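Long-range contact in conserved hypothetical protein (Pseudomonas aeruginosa PAO1, PDB 1TE5), which is of unknown function but, as a predicted class-II glutamine amidotransferase of the Ntn-hydrolase clan, probably releases ammonia from glutamine for transfer to an acceptor: residues Ile38-Phe49 with Leu63-Ser71. Residues are numbered along the deposited sequence; the frame is centred on the assembly and turned at random.
Sequences IAFYEGRGVRLF and LVQRFPIKS
Phe-40, Phe-49 and Phe-67 form an aromatic cluster between a beta hairpin, closed by a type II' turn from Glu-42 to Gly-45 at the edge of a seven-stranded antiparallel sheet, and the chain that leaves helix 59-66 for strand 70-71 of a second antiparallel sheet. In this domain of the Ntn-hydrolase clan no direct hydrogen bond joins the two segments, and the contact rests largely on how apolar and aromatic side chains are set against each other. Phe-67, whose chi1 of -177° swings CG away from the backbone N, lays its ring against the hairpin side chains, inclined by 48° to the rings of both Phe-40 and Phe-49. Its CE2 comes to the edge of the Phe-40 ring, 3.4 Å from Phe-40 CZ. Ile-69 covers one face of Phe-40, its CG2 standing 3.6 Å from the ring centroid in a CH-pi contact, while Arg-47 CB lies over the opposite face toward the rim. Beyond the rings, Ile-38 CD1 touches Val-64 CG1.

The far end of Phe-67 meets a salt bridge. Arg-47 grips Glu-42 side-on, with Arg-47 NE 2.8 Å from Glu-42 OE1. Arg-47 NH1 bonds Glu-42 OE2 at 2.9 Å. This pairing helps hold the guanidinium so that Phe-67 CZ sits over one of its faces, toward the rim. Arg-47 also bonds the backbone carbonyls of Gln-50 and Asp-51 of the second subunit, tying the cluster to the dimer interface. Glu-42 OE1 lies at the edge of the Phe-67 ring and accepts a hydrogen bond from a water that also donates to Lys-70 O, 3.1 Å from the water oxygen.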
loop_
_atom_site.group_PDB
_atom_site.type_symbol
_atom_site.label_atom_id
_atom_site.label_comp_id
_atom_site.label_asym_id
_atom_site.label_seq_id
_atom_site.Cartn_x
_atom_site.Cartn_y
_atom_site.Cartn_z
ATOM N N ILE A 38 -3.758 -9.137 1.399
ATOM C CA ILE A 38 -4.574 -9.145 0.197
ATOM C C ILE A 38 -4.337 -7.865 -0.587
ATOM O O ILE A 38 -4.627 -6.769 -0.106
ATOM C CB ILE A 38 -6.075 -9.235 0.543
ATOM C CG1 ILE A 38 -6.358 -10.524 1.315
ATOM C CG2 ILE A 38 -6.912 -9.181 -0.727
ATOM C CD1 ILE A 38 -7.707 -10.552 1.984
ATOM N N ALA A 39 -3.770 -8.014 -1.778
ATOM C CA ALA A 39 -3.508 -6.890 -2.657
ATOM C C ALA A 39 -4.345 -7.102 -3.900
ATOM O O ALA A 39 -4.567 -8.232 -4.312
ATOM C CB ALA A 39 -2.042 -6.830 -3.012
ATOM N N PHE A 40 -4.898 -6.024 -4.433
ATOM C CA PHE A 40 -5.692 -6.109 -5.646
ATOM C C PHE A 40 -5.599 -4.809 -6.430
ATOM O O PHE A 40 -5.188 -3.783 -5.890
ATOM C CB PHE A 40 -7.147 -6.503 -5.350
ATOM C CG PHE A 40 -7.877 -5.548 -4.461
ATOM C CD1 PHE A 40 -8.694 -4.554 -5.006
ATOM C CD2 PHE A 40 -7.784 -5.662 -3.076
ATOM C CE1 PHE A 40 -9.416 -3.678 -4.181
ATOM C CE2 PHE A 40 -8.494 -4.799 -2.239
ATOM C CZ PHE A 40 -9.314 -3.803 -2.794
ATOM N N TYR A 41 -5.954 -4.857 -7.708
ATOM C CA TYR A 41 -5.853 -3.683 -8.557
ATOM C C TYR A 41 -7.143 -2.999 -8.949
ATOM O O TYR A 41 -8.174 -3.628 -9.110
ATOM C CB TYR A 41 -5.066 -4.035 -9.812
ATOM C CG TYR A 41 -3.668 -4.492 -9.510
ATOM C CD1 TYR A 41 -3.423 -5.778 -9.032
ATOM C CD2 TYR A 41 -2.588 -3.640 -9.698
ATOM C CE1 TYR A 41 -2.136 -6.205 -8.746
ATOM C CE2 TYR A 41 -1.298 -4.052 -9.417
ATOM C CZ TYR A 41 -1.077 -5.333 -8.944
ATOM O OH TYR A 41 0.204 -5.733 -8.667
ATOM N N GLU A 42 -7.047 -1.691 -9.143
ATOM C CA GLU A 42 -8.152 -0.841 -9.552
ATOM C C GLU A 42 -7.601 0.049 -10.661
ATOM O O GLU A 42 -7.318 1.240 -10.499
ATOM C CB GLU A 42 -8.551 0.045 -8.377
ATOM C CG GLU A 42 -10.032 0.310 -8.240
ATOM C CD GLU A 42 -10.403 0.764 -6.834
ATOM O OE1 GLU A 42 -10.496 -0.102 -5.933
ATOM O OE2 GLU A 42 -10.600 1.983 -6.633
ATOM N N GLY A 43 -7.403 -0.598 -11.807
ATOM C CA GLY A 43 -6.772 0.064 -12.931
ATOM C C GLY A 43 -5.284 -0.255 -12.757
ATOM O O GLY A 43 -4.939 -1.435 -12.609
ATOM N N ARG A 44 -4.416 0.753 -12.777
ATOM C CA ARG A 44 -2.994 0.512 -12.554
ATOM C C ARG A 44 -2.677 0.638 -11.075
ATOM O O ARG A 44 -1.619 0.205 -10.626
ATOM C CB ARG A 44 -2.127 1.464 -13.378
ATOM C CG ARG A 44 -2.073 1.068 -14.840
ATOM C CD ARG A 44 -1.359 2.085 -15.703
ATOM N NE ARG A 44 -1.820 1.978 -17.085
ATOM C CZ ARG A 44 -1.029 1.921 -18.148
ATOM N NH1 ARG A 44 -1.569 1.819 -19.354
ATOM N NH2 ARG A 44 0.293 1.980 -18.012
ATOM N N GLY A 45 -3.596 1.246 -10.331
ATOM C CA GLY A 45 -3.427 1.413 -8.900
ATOM C C GLY A 45 -3.619 0.109 -8.143
ATOM O O GLY A 45 -4.317 -0.780 -8.609
ATOM N N VAL A 46 -3.006 -0.004 -6.969
ATOM C CA VAL A 46 -3.107 -1.218 -6.162
ATOM C C VAL A 46 -3.485 -0.917 -4.714
ATOM O O VAL A 46 -3.060 0.091 -4.142
ATOM C CB VAL A 46 -1.772 -2.026 -6.194
ATOM C CG1 VAL A 46 -0.621 -1.171 -5.742
ATOM C CG2 VAL A 46 -1.860 -3.244 -5.306
ATOM N N ARG A 47 -4.345 -1.754 -4.146
ATOM C CA ARG A 47 -4.755 -1.606 -2.751
ATOM C C ARG A 47 -4.146 -2.749 -1.948
ATOM O O ARG A 47 -4.142 -3.889 -2.390
ATOM C CB ARG A 47 -6.275 -1.633 -2.617
ATOM C CG ARG A 47 -6.974 -0.467 -3.276
ATOM C CD ARG A 47 -8.425 -0.432 -2.878
ATOM N NE ARG A 47 -9.181 0.598 -3.584
ATOM C CZ ARG A 47 -9.354 1.843 -3.153
ATOM N NH1 ARG A 47 -10.063 2.696 -3.874
ATOM N NH2 ARG A 47 -8.817 2.236 -2.002
ATOM N N LEU A 48 -3.630 -2.442 -0.768
ATOM C CA LEU A 48 -3.012 -3.459 0.067
ATOM C C LEU A 48 -3.512 -3.422 1.510
ATOM O O LEU A 48 -3.472 -2.379 2.174
ATOM C CB LEU A 48 -1.489 -3.295 0.052
ATOM C CG LEU A 48 -0.660 -4.261 0.908
ATOM C CD1 LEU A 48 -0.789 -5.694 0.390
ATOM C CD2 LEU A 48 0.786 -3.811 0.903
ATOM N N PHE A 49 -3.992 -4.569 1.978
ATOM C CA PHE A 49 -4.482 -4.722 3.340
ATOM C C PHE A 49 -3.724 -5.931 3.860
ATOM O O PHE A 49 -3.795 -7.011 3.268
ATOM C CB PHE A 49 -5.981 -5.028 3.358
ATOM C CG PHE A 49 -6.830 -4.023 2.627
ATOM C CD1 PHE A 49 -7.164 -4.213 1.285
ATOM C CD2 PHE A 49 -7.317 -2.891 3.283
ATOM C CE1 PHE A 49 -7.966 -3.294 0.608
ATOM C CE2 PHE A 49 -8.122 -1.964 2.610
ATOM C CZ PHE A 49 -8.444 -2.172 1.267
ATOM N N LEU A 63 -11.227 -3.791 7.788
ATOM C CA LEU A 63 -11.160 -2.992 6.580
ATOM C C LEU A 63 -11.333 -3.809 5.294
ATOM O O LEU A 63 -12.083 -3.403 4.408
ATOM C CB LEU A 63 -9.860 -2.187 6.554
ATOM C CG LEU A 63 -9.960 -0.677 6.798
ATOM C CD1 LEU A 63 -10.587 -0.017 5.590
ATOM C CD2 LEU A 63 -10.761 -0.377 8.057
ATOM N N VAL A 64 -10.640 -4.942 5.173
ATOM C CA VAL A 64 -10.774 -5.784 3.975
ATOM C C VAL A 64 -12.196 -6.279 3.794
ATOM O O VAL A 64 -12.669 -6.432 2.664
ATOM C CB VAL A 64 -9.910 -7.054 4.014
ATOM C CG1 VAL A 64 -8.574 -6.800 3.389
ATOM C CG2 VAL A 64 -9.792 -7.573 5.425
ATOM N N GLN A 65 -12.843 -6.595 4.912
ATOM C CA GLN A 65 -14.208 -7.094 4.895
ATOM C C GLN A 65 -15.267 -6.046 4.590
ATOM O O GLN A 65 -16.287 -6.377 3.984
ATOM C CB GLN A 65 -14.532 -7.785 6.214
ATOM C CG GLN A 65 -13.633 -8.958 6.509
ATOM C CD GLN A 65 -14.141 -9.799 7.656
ATOM O OE1 GLN A 65 -15.197 -10.440 7.564
ATOM N NE2 GLN A 65 -13.405 -9.784 8.758
ATOM N N ARG A 66 -15.054 -4.800 5.015
ATOM C CA ARG A 66 -16.036 -3.743 4.760
ATOM C C ARG A 66 -15.913 -3.035 3.402
ATOM O O ARG A 66 -16.842 -2.360 2.945
ATOM C CB ARG A 66 -16.077 -2.737 5.923
ATOM C CG ARG A 66 -14.763 -2.074 6.271
ATOM C CD ARG A 66 -14.861 -1.275 7.579
ATOM N NE ARG A 66 -15.675 -0.065 7.455
ATOM C CZ ARG A 66 -15.488 1.051 8.161
ATOM N NH1 ARG A 66 -16.282 2.100 7.975
ATOM N NH2 ARG A 66 -14.506 1.128 9.055
ATOM N N PHE A 67 -14.772 -3.220 2.750
ATOM C CA PHE A 67 -14.506 -2.602 1.456
ATOM C C PHE A 67 -15.110 -3.391 0.294
ATOM O O PHE A 67 -14.831 -4.574 0.132
ATOM C CB PHE A 67 -12.984 -2.476 1.249
ATOM C CG PHE A 67 -12.593 -1.777 -0.031
ATOM C CD1 PHE A 67 -12.417 -0.401 -0.064
ATOM C CD2 PHE A 67 -12.418 -2.493 -1.208
ATOM C CE1 PHE A 67 -12.074 0.251 -1.250
ATOM C CE2 PHE A 67 -12.076 -1.850 -2.394
ATOM C CZ PHE A 67 -11.907 -0.475 -2.414
ATOM N N PRO A 68 -15.989 -2.757 -0.502
ATOM C CA PRO A 68 -16.568 -3.488 -1.636
ATOM C C PRO A 68 -15.464 -3.643 -2.681
ATOM O O PRO A 68 -15.132 -2.695 -3.378
ATOM C CB PRO A 68 -17.672 -2.544 -2.126
ATOM C CG PRO A 68 -18.047 -1.785 -0.897
ATOM C CD PRO A 68 -16.698 -1.488 -0.288
ATOM N N ILE A 69 -14.823 -4.804 -2.683
ATOM C CA ILE A 69 -13.740 -5.103 -3.607
ATOM C C ILE A 69 -14.258 -5.555 -4.972
ATOM O O ILE A 69 -15.226 -6.316 -5.066
ATOM C CB ILE A 69 -12.817 -6.206 -3.036
ATOM C CG1 ILE A 69 -12.248 -5.787 -1.678
ATOM C CG2 ILE A 69 -11.696 -6.516 -4.015
ATOM C CD1 ILE A 69 -11.331 -6.815 -1.050
ATOM N N LYS A 70 -13.604 -5.086 -6.029
ATOM C CA LYS A 70 -13.981 -5.441 -7.390
ATOM C C LYS A 70 -12.782 -5.196 -8.310
ATOM O O LYS A 70 -12.528 -4.061 -8.717
ATOM C CB LYS A 70 -15.177 -4.600 -7.831
ATOM C CG LYS A 70 -15.877 -5.116 -9.069
ATOM C CD LYS A 70 -16.874 -4.106 -9.620
ATOM C CE LYS A 70 -18.082 -3.917 -8.710
ATOM N NZ LYS A 70 -18.998 -5.095 -8.712
ATOM N N SER A 71 -12.050 -6.258 -8.629
ATOM C CA SER A 71 -10.875 -6.152 -9.489
ATOM C C SER A 71 -10.659 -7.324 -10.442
ATOM O O SER A 71 -11.420 -8.295 -10.448
ATOM C CB SER A 71 -9.617 -5.951 -8.650
ATOM O OG SER A 71 -9.509 -6.935 -7.646
HETATM O O HOH W 1 -12.711 -2.189 -6.221
#